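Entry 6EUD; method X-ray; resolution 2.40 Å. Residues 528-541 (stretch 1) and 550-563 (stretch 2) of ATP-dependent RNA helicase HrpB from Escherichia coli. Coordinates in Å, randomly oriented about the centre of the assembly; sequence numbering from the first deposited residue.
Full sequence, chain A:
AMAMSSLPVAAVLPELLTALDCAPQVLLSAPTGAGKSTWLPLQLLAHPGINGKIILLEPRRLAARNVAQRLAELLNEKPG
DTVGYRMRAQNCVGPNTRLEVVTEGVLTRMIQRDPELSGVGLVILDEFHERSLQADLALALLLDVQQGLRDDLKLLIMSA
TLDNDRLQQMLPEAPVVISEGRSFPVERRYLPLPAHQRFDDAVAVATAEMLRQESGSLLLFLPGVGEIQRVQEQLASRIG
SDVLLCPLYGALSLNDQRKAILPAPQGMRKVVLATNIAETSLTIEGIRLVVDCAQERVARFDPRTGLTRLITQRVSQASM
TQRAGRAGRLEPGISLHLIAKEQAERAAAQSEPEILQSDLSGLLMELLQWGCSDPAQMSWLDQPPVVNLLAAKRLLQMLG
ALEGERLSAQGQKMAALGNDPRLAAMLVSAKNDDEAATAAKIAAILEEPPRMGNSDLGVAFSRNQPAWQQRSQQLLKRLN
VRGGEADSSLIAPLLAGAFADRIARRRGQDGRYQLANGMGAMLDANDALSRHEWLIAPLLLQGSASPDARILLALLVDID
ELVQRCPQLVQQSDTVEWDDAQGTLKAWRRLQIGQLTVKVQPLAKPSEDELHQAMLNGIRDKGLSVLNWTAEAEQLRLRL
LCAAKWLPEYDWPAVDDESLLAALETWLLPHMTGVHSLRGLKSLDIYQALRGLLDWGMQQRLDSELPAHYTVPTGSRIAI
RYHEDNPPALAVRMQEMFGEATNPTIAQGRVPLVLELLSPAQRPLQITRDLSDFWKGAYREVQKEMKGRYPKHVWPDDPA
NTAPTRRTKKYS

Stretch 1, residues 528-541: ALSRHEWLIAPLLL
Stretch 2, residues 550-563: RILLALLVDIDELV

Stretch 1 begins with a 3-10 segment, 529-531, and runs on as a strand from 534 to 541. Stretch 2 lies against it antiparallel, as two short strand segments, the first including R550 and I551 and the second including L555, with the chain turning a corner at L553, and then enters a helix at 559. The N-to-C directions make 133° with the first segment and 159° with the second, with axes approaching to 4.7 and 4.6 Å. The pairing buries 1092 Å², both sides summed.

In the 3-10 segment (L529 phi/psi -72/-30), R531 N bonds A528 O at 3.3 Å and H532 N bonds L529 O at 2.9 Å. L529 (chi1 m, chi2 t) points toward stretch 2, its CD1 3.7 Å from A554 CB and its CD2 4.0 Å from L556 CB. H532 (-118/152, chi1 m) offers a ring face to L556, whose CD2 lies 4.0 Å from the ring centroid and 24° off the normal, a CH-pi contact.

The strand opens at W534 (-120/126, chi1 m, chi2 89°). V557 N donates to W534 O at 3.1 Å and a nearly linear 173°. Water 1 joins the same two residues, accepting from W534 N at 2.6 Å and donating to V557 O at 2.9 Å; it thereby links a donor and an acceptor that do not bond directly. The indole face receives I559 (chi1 t, chi2 p): its CB sits 3.5 Å from the five-membered ring centroid, 9° off the normal, while I559 CD1 is 3.5 Å from W534 CE3.

L535 and L556 form a non-hydrogen-bonded pair, CA to CA 4.5 Å, with side chains on one face and L535 CD2 3.8 Å from L556 CB. L535 CA also makes a CA-H...O contact of 3.1 Å with L555 O. Next, I536 and L555 bond reciprocally, I536 N to L555 O at 2.8 Å and L555 N to I536 O at 2.9 Å. I536 (m, t) packs CG1 3.7 Å from V557 CG1 and reaches the helix with CD1 4.1 Å from L562 CD2.

At A537 the CA atom lies 4.1 Å from A554 CA, and the two CB atoms are 4.0 Å apart. P538 (-66/-34) departs from extended geometry and has no amide hydrogen to donate. The register shifts by one between I536 and L539, a bulge, and again between L539 and L540.

L539 O accepts from L552 N at 2.9 Å and, weakly, from L553 N at 3.4 Å; the return bond from L539 N to L553 O, 3.5 Å, is also weak. L539 (t, p) and L553 (m, t) meet CB to CB at 3.8 Å.

L540 and I551 pair without hydrogen bonds, CA to CA 4.9 Å, with L540 CD2 3.8 Å from I551 CG1. Regular reciprocal bonding resumes at L541 (t, p): L541 N reaches R550 O at 2.8 Å, and R550 N reaches L541 O at 2.7 Å. L541 CB also packs 3.8 Å from L552 CD1.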

# COMPACT_ATOMS: atom_id res chain seq x y z
N ALA A 528 -20.36 -11.49 -24.71
CA ALA A 528 -19.69 -11.86 -25.95
C ALA A 528 -18.26 -12.34 -25.70
O ALA A 528 -17.81 -13.31 -26.32
CB ALA A 528 -19.69 -10.70 -26.90
N LEU A 529 -17.54 -11.68 -24.80
CA LEU A 529 -16.14 -12.05 -24.57
C LEU A 529 -15.99 -13.39 -23.83
O LEU A 529 -15.01 -14.10 -24.03
CB LEU A 529 -15.40 -10.96 -23.80
CG LEU A 529 -15.01 -9.73 -24.62
CD1 LEU A 529 -14.16 -8.79 -23.76
CD2 LEU A 529 -14.28 -10.13 -25.90
N SER A 530 -16.96 -13.73 -22.99
CA SER A 530 -16.91 -14.99 -22.24
C SER A 530 -17.20 -16.20 -23.14
O SER A 530 -17.29 -17.33 -22.66
CB SER A 530 -17.86 -14.95 -21.04
OG SER A 530 -19.19 -14.69 -21.44
N ARG A 531 -17.33 -15.94 -24.44
CA ARG A 531 -17.34 -17.01 -25.43
C ARG A 531 -15.91 -17.42 -25.80
O ARG A 531 -15.71 -18.38 -26.54
CB ARG A 531 -18.10 -16.57 -26.70
CG ARG A 531 -19.52 -16.03 -26.48
CD ARG A 531 -20.55 -17.12 -26.22
NE ARG A 531 -20.44 -17.65 -24.86
CZ ARG A 531 -20.96 -17.07 -23.78
NH1 ARG A 531 -21.62 -15.92 -23.90
NH2 ARG A 531 -20.82 -17.63 -22.59
N HIS A 532 -14.92 -16.69 -25.28
CA HIS A 532 -13.54 -16.95 -25.65
C HIS A 532 -12.68 -17.37 -24.47
O HIS A 532 -12.94 -16.99 -23.32
CB HIS A 532 -12.93 -15.71 -26.30
CG HIS A 532 -13.65 -15.28 -27.53
ND1 HIS A 532 -13.42 -15.84 -28.77
CD2 HIS A 532 -14.63 -14.36 -27.71
CE1 HIS A 532 -14.21 -15.27 -29.66
NE2 HIS A 532 -14.95 -14.37 -29.05
N GLU A 533 -11.64 -18.15 -24.76
CA GLU A 533 -10.80 -18.71 -23.71
C GLU A 533 -9.68 -17.79 -23.22
O GLU A 533 -9.31 -17.82 -22.04
CB GLU A 533 -10.18 -20.01 -24.19
CG GLU A 533 -9.34 -20.69 -23.15
CD GLU A 533 -8.78 -21.99 -23.65
OE1 GLU A 533 -9.12 -22.35 -24.80
OE2 GLU A 533 -8.00 -22.63 -22.91
N TRP A 534 -9.12 -16.99 -24.12
CA TRP A 534 -8.02 -16.13 -23.72
C TRP A 534 -8.31 -14.65 -23.92
O TRP A 534 -8.68 -14.22 -25.01
CB TRP A 534 -6.76 -16.51 -24.47
CG TRP A 534 -6.17 -17.76 -23.99
CD1 TRP A 534 -6.46 -19.01 -24.44
CD2 TRP A 534 -5.18 -17.91 -22.97
NE1 TRP A 534 -5.72 -19.94 -23.75
CE2 TRP A 534 -4.92 -19.29 -22.84
CE3 TRP A 534 -4.50 -17.02 -22.15
CZ2 TRP A 534 -4.00 -19.80 -21.93
CZ3 TRP A 534 -3.57 -17.53 -21.24
CH2 TRP A 534 -3.33 -18.90 -21.14
N LEU A 535 -8.14 -13.87 -22.85
CA LEU A 535 -8.36 -12.43 -22.89
C LEU A 535 -7.19 -11.67 -22.29
O LEU A 535 -6.34 -12.26 -21.64
CB LEU A 535 -9.63 -12.04 -22.14
CG LEU A 535 -10.93 -12.78 -22.47
CD1 LEU A 535 -12.01 -12.40 -21.46
CD2 LEU A 535 -11.36 -12.48 -23.92
N ILE A 536 -7.15 -10.36 -22.52
CA ILE A 536 -6.33 -9.47 -21.71
C ILE A 536 -7.31 -8.51 -21.07
O ILE A 536 -8.06 -7.85 -21.78
CB ILE A 536 -5.28 -8.69 -22.53
CG1 ILE A 536 -4.46 -9.62 -23.41
CG2 ILE A 536 -4.37 -7.94 -21.58
CD1 ILE A 536 -3.42 -8.93 -24.20
N ALA A 537 -7.33 -8.45 -19.74
CA ALA A 537 -8.30 -7.61 -19.05
C ALA A 537 -7.62 -6.48 -18.29
O ALA A 537 -7.36 -6.62 -17.09
CB ALA A 537 -9.16 -8.44 -18.11
N PRO A 538 -7.35 -5.37 -18.97
CA PRO A 538 -6.67 -4.26 -18.30
C PRO A 538 -7.50 -3.60 -17.19
O PRO A 538 -6.93 -3.18 -16.19
CB PRO A 538 -6.38 -3.28 -19.44
CG PRO A 538 -7.30 -3.63 -20.50
CD PRO A 538 -7.51 -5.10 -20.41
N LEU A 539 -8.82 -3.54 -17.36
CA LEU A 539 -9.67 -2.87 -16.37
C LEU A 539 -10.50 -3.87 -15.54
O LEU A 539 -11.33 -4.61 -16.08
CB LEU A 539 -10.59 -1.87 -17.07
CG LEU A 539 -11.11 -0.71 -16.23
CD1 LEU A 539 -9.96 0.05 -15.61
CD2 LEU A 539 -11.94 0.20 -17.10
N LEU A 540 -10.27 -3.85 -14.23
CA LEU A 540 -10.84 -4.84 -13.32
C LEU A 540 -11.41 -4.23 -12.05
O LEU A 540 -10.73 -3.44 -11.37
CB LEU A 540 -9.77 -5.85 -12.91
CG LEU A 540 -9.19 -6.72 -14.01
CD1 LEU A 540 -7.76 -7.11 -13.68
CD2 LEU A 540 -10.06 -7.94 -14.18
N LEU A 541 -12.62 -4.64 -11.70
CA LEU A 541 -13.26 -4.20 -10.45
C LEU A 541 -13.25 -5.31 -9.39
O LEU A 541 -14.06 -6.23 -9.44
CB LEU A 541 -14.69 -3.74 -10.72
CG LEU A 541 -15.47 -3.28 -9.48
CD1 LEU A 541 -14.70 -2.21 -8.69
CD2 LEU A 541 -16.86 -2.76 -9.87
N ARG A 550 -14.26 -8.40 -11.04
CA ARG A 550 -15.07 -8.38 -12.24
C ARG A 550 -14.28 -7.76 -13.41
O ARG A 550 -13.52 -6.81 -13.23
CB ARG A 550 -16.37 -7.62 -12.01
CG ARG A 550 -17.40 -7.82 -13.10
CD ARG A 550 -18.75 -7.24 -12.71
NE ARG A 550 -18.76 -5.79 -12.79
CZ ARG A 550 -19.81 -5.07 -13.18
NH1 ARG A 550 -20.94 -5.68 -13.51
NH2 ARG A 550 -19.73 -3.75 -13.22
N ILE A 551 -14.47 -8.32 -14.59
CA ILE A 551 -13.81 -7.79 -15.78
C ILE A 551 -14.67 -6.68 -16.38
O ILE A 551 -15.82 -6.92 -16.73
CB ILE A 551 -13.56 -8.91 -16.80
CG1 ILE A 551 -12.58 -9.93 -16.21
CG2 ILE A 551 -13.03 -8.35 -18.10
CD1 ILE A 551 -12.42 -11.18 -17.04
N LEU A 552 -14.11 -5.48 -16.48
CA LEU A 552 -14.86 -4.31 -16.96
C LEU A 552 -14.55 -4.01 -18.42
O LEU A 552 -15.46 -3.74 -19.20
CB LEU A 552 -14.55 -3.09 -16.10
CG LEU A 552 -14.83 -3.15 -14.59
CD1 LEU A 552 -14.41 -1.84 -13.96
CD2 LEU A 552 -16.31 -3.44 -14.31
N LEU A 553 -13.26 -4.04 -18.78
CA LEU A 553 -12.83 -3.88 -20.17
C LEU A 553 -11.79 -4.93 -20.51
O LEU A 553 -10.79 -5.09 -19.79
CB LEU A 553 -12.25 -2.48 -20.42
CG LEU A 553 -13.23 -1.35 -20.72
CD1 LEU A 553 -12.45 -0.07 -20.95
CD2 LEU A 553 -14.12 -1.70 -21.90
N ALA A 554 -12.02 -5.66 -21.59
CA ALA A 554 -11.09 -6.72 -21.97
C ALA A 554 -11.02 -6.87 -23.47
O ALA A 554 -11.91 -6.43 -24.22
CB ALA A 554 -11.49 -8.04 -21.34
N LEU A 555 -9.94 -7.51 -23.91
CA LEU A 555 -9.70 -7.76 -25.32
C LEU A 555 -9.52 -9.25 -25.51
O LEU A 555 -8.89 -9.92 -24.67
CB LEU A 555 -8.47 -6.99 -25.81
CG LEU A 555 -8.34 -6.94 -27.34
CD1 LEU A 555 -9.29 -5.89 -27.92
CD2 LEU A 555 -6.90 -6.71 -27.78
N LEU A 556 -10.09 -9.78 -26.59
CA LEU A 556 -9.92 -11.19 -26.91
C LEU A 556 -8.64 -11.36 -27.69
O LEU A 556 -8.31 -10.56 -28.56
CB LEU A 556 -11.12 -11.75 -27.68
CG LEU A 556 -11.30 -11.47 -29.17
CD1 LEU A 556 -10.64 -12.54 -30.02
CD2 LEU A 556 -12.79 -11.37 -29.50
N VAL A 557 -7.89 -12.41 -27.35
CA VAL A 557 -6.62 -12.69 -27.98
C VAL A 557 -6.56 -14.16 -28.39
O VAL A 557 -7.04 -15.04 -27.67
CB VAL A 557 -5.44 -12.37 -27.05
CG1 VAL A 557 -5.40 -10.89 -26.75
CG2 VAL A 557 -5.54 -13.16 -25.77
N ASP A 558 -6.01 -14.41 -29.56
CA ASP A 558 -5.63 -15.76 -29.92
C ASP A 558 -4.29 -16.01 -29.23
O ASP A 558 -3.29 -15.36 -29.54
CB ASP A 558 -5.55 -15.93 -31.43
CG ASP A 558 -5.26 -17.36 -31.85
OD1 ASP A 558 -6.20 -18.06 -32.30
OD2 ASP A 558 -4.09 -17.78 -31.73
N ILE A 559 -4.27 -16.93 -28.27
CA ILE A 559 -3.12 -17.07 -27.40
C ILE A 559 -1.90 -17.54 -28.17
O ILE A 559 -0.78 -17.20 -27.81
CB ILE A 559 -3.41 -18.04 -26.21
CG1 ILE A 559 -2.29 -17.97 -25.17
CG2 ILE A 559 -3.65 -19.47 -26.71
CD1 ILE A 559 -2.04 -16.60 -24.62
N ASP A 560 -2.14 -18.30 -29.24
CA ASP A 560 -1.05 -18.84 -30.04
C ASP A 560 -0.31 -17.73 -30.78
O ASP A 560 0.92 -17.74 -30.87
CB ASP A 560 -1.59 -19.88 -31.03
CG ASP A 560 -2.20 -21.08 -30.33
OD1 ASP A 560 -1.43 -21.88 -29.74
OD2 ASP A 560 -3.44 -21.22 -30.34
N GLU A 561 -1.06 -16.77 -31.31
CA GLU A 561 -0.48 -15.59 -31.93
C GLU A 561 0.29 -14.78 -30.92
O GLU A 561 1.39 -14.32 -31.19
CB GLU A 561 -1.56 -14.72 -32.53
CG GLU A 561 -2.65 -15.49 -33.15
CD GLU A 561 -3.24 -14.78 -34.32
OE1 GLU A 561 -3.21 -13.53 -34.34
OE2 GLU A 561 -3.75 -15.48 -35.22
N LEU A 562 -0.31 -14.58 -29.75
CA LEU A 562 0.24 -13.68 -28.76
C LEU A 562 1.56 -14.19 -28.23
O LEU A 562 2.53 -13.44 -28.12
CB LEU A 562 -0.74 -13.48 -27.60
CG LEU A 562 -0.42 -12.33 -26.65
CD1 LEU A 562 -0.35 -11.00 -27.41
CD2 LEU A 562 -1.45 -12.26 -25.54
N VAL A 563 1.59 -15.48 -27.91
CA VAL A 563 2.80 -16.11 -27.40
C VAL A 563 3.88 -16.12 -28.48
O VAL A 563 5.08 -16.00 -28.20
CB VAL A 563 2.51 -17.55 -26.93
CG1 VAL A 563 3.79 -18.29 -26.65
CG2 VAL A 563 1.60 -17.52 -25.72
O HOH W 1 -8.88 -17.06 -26.75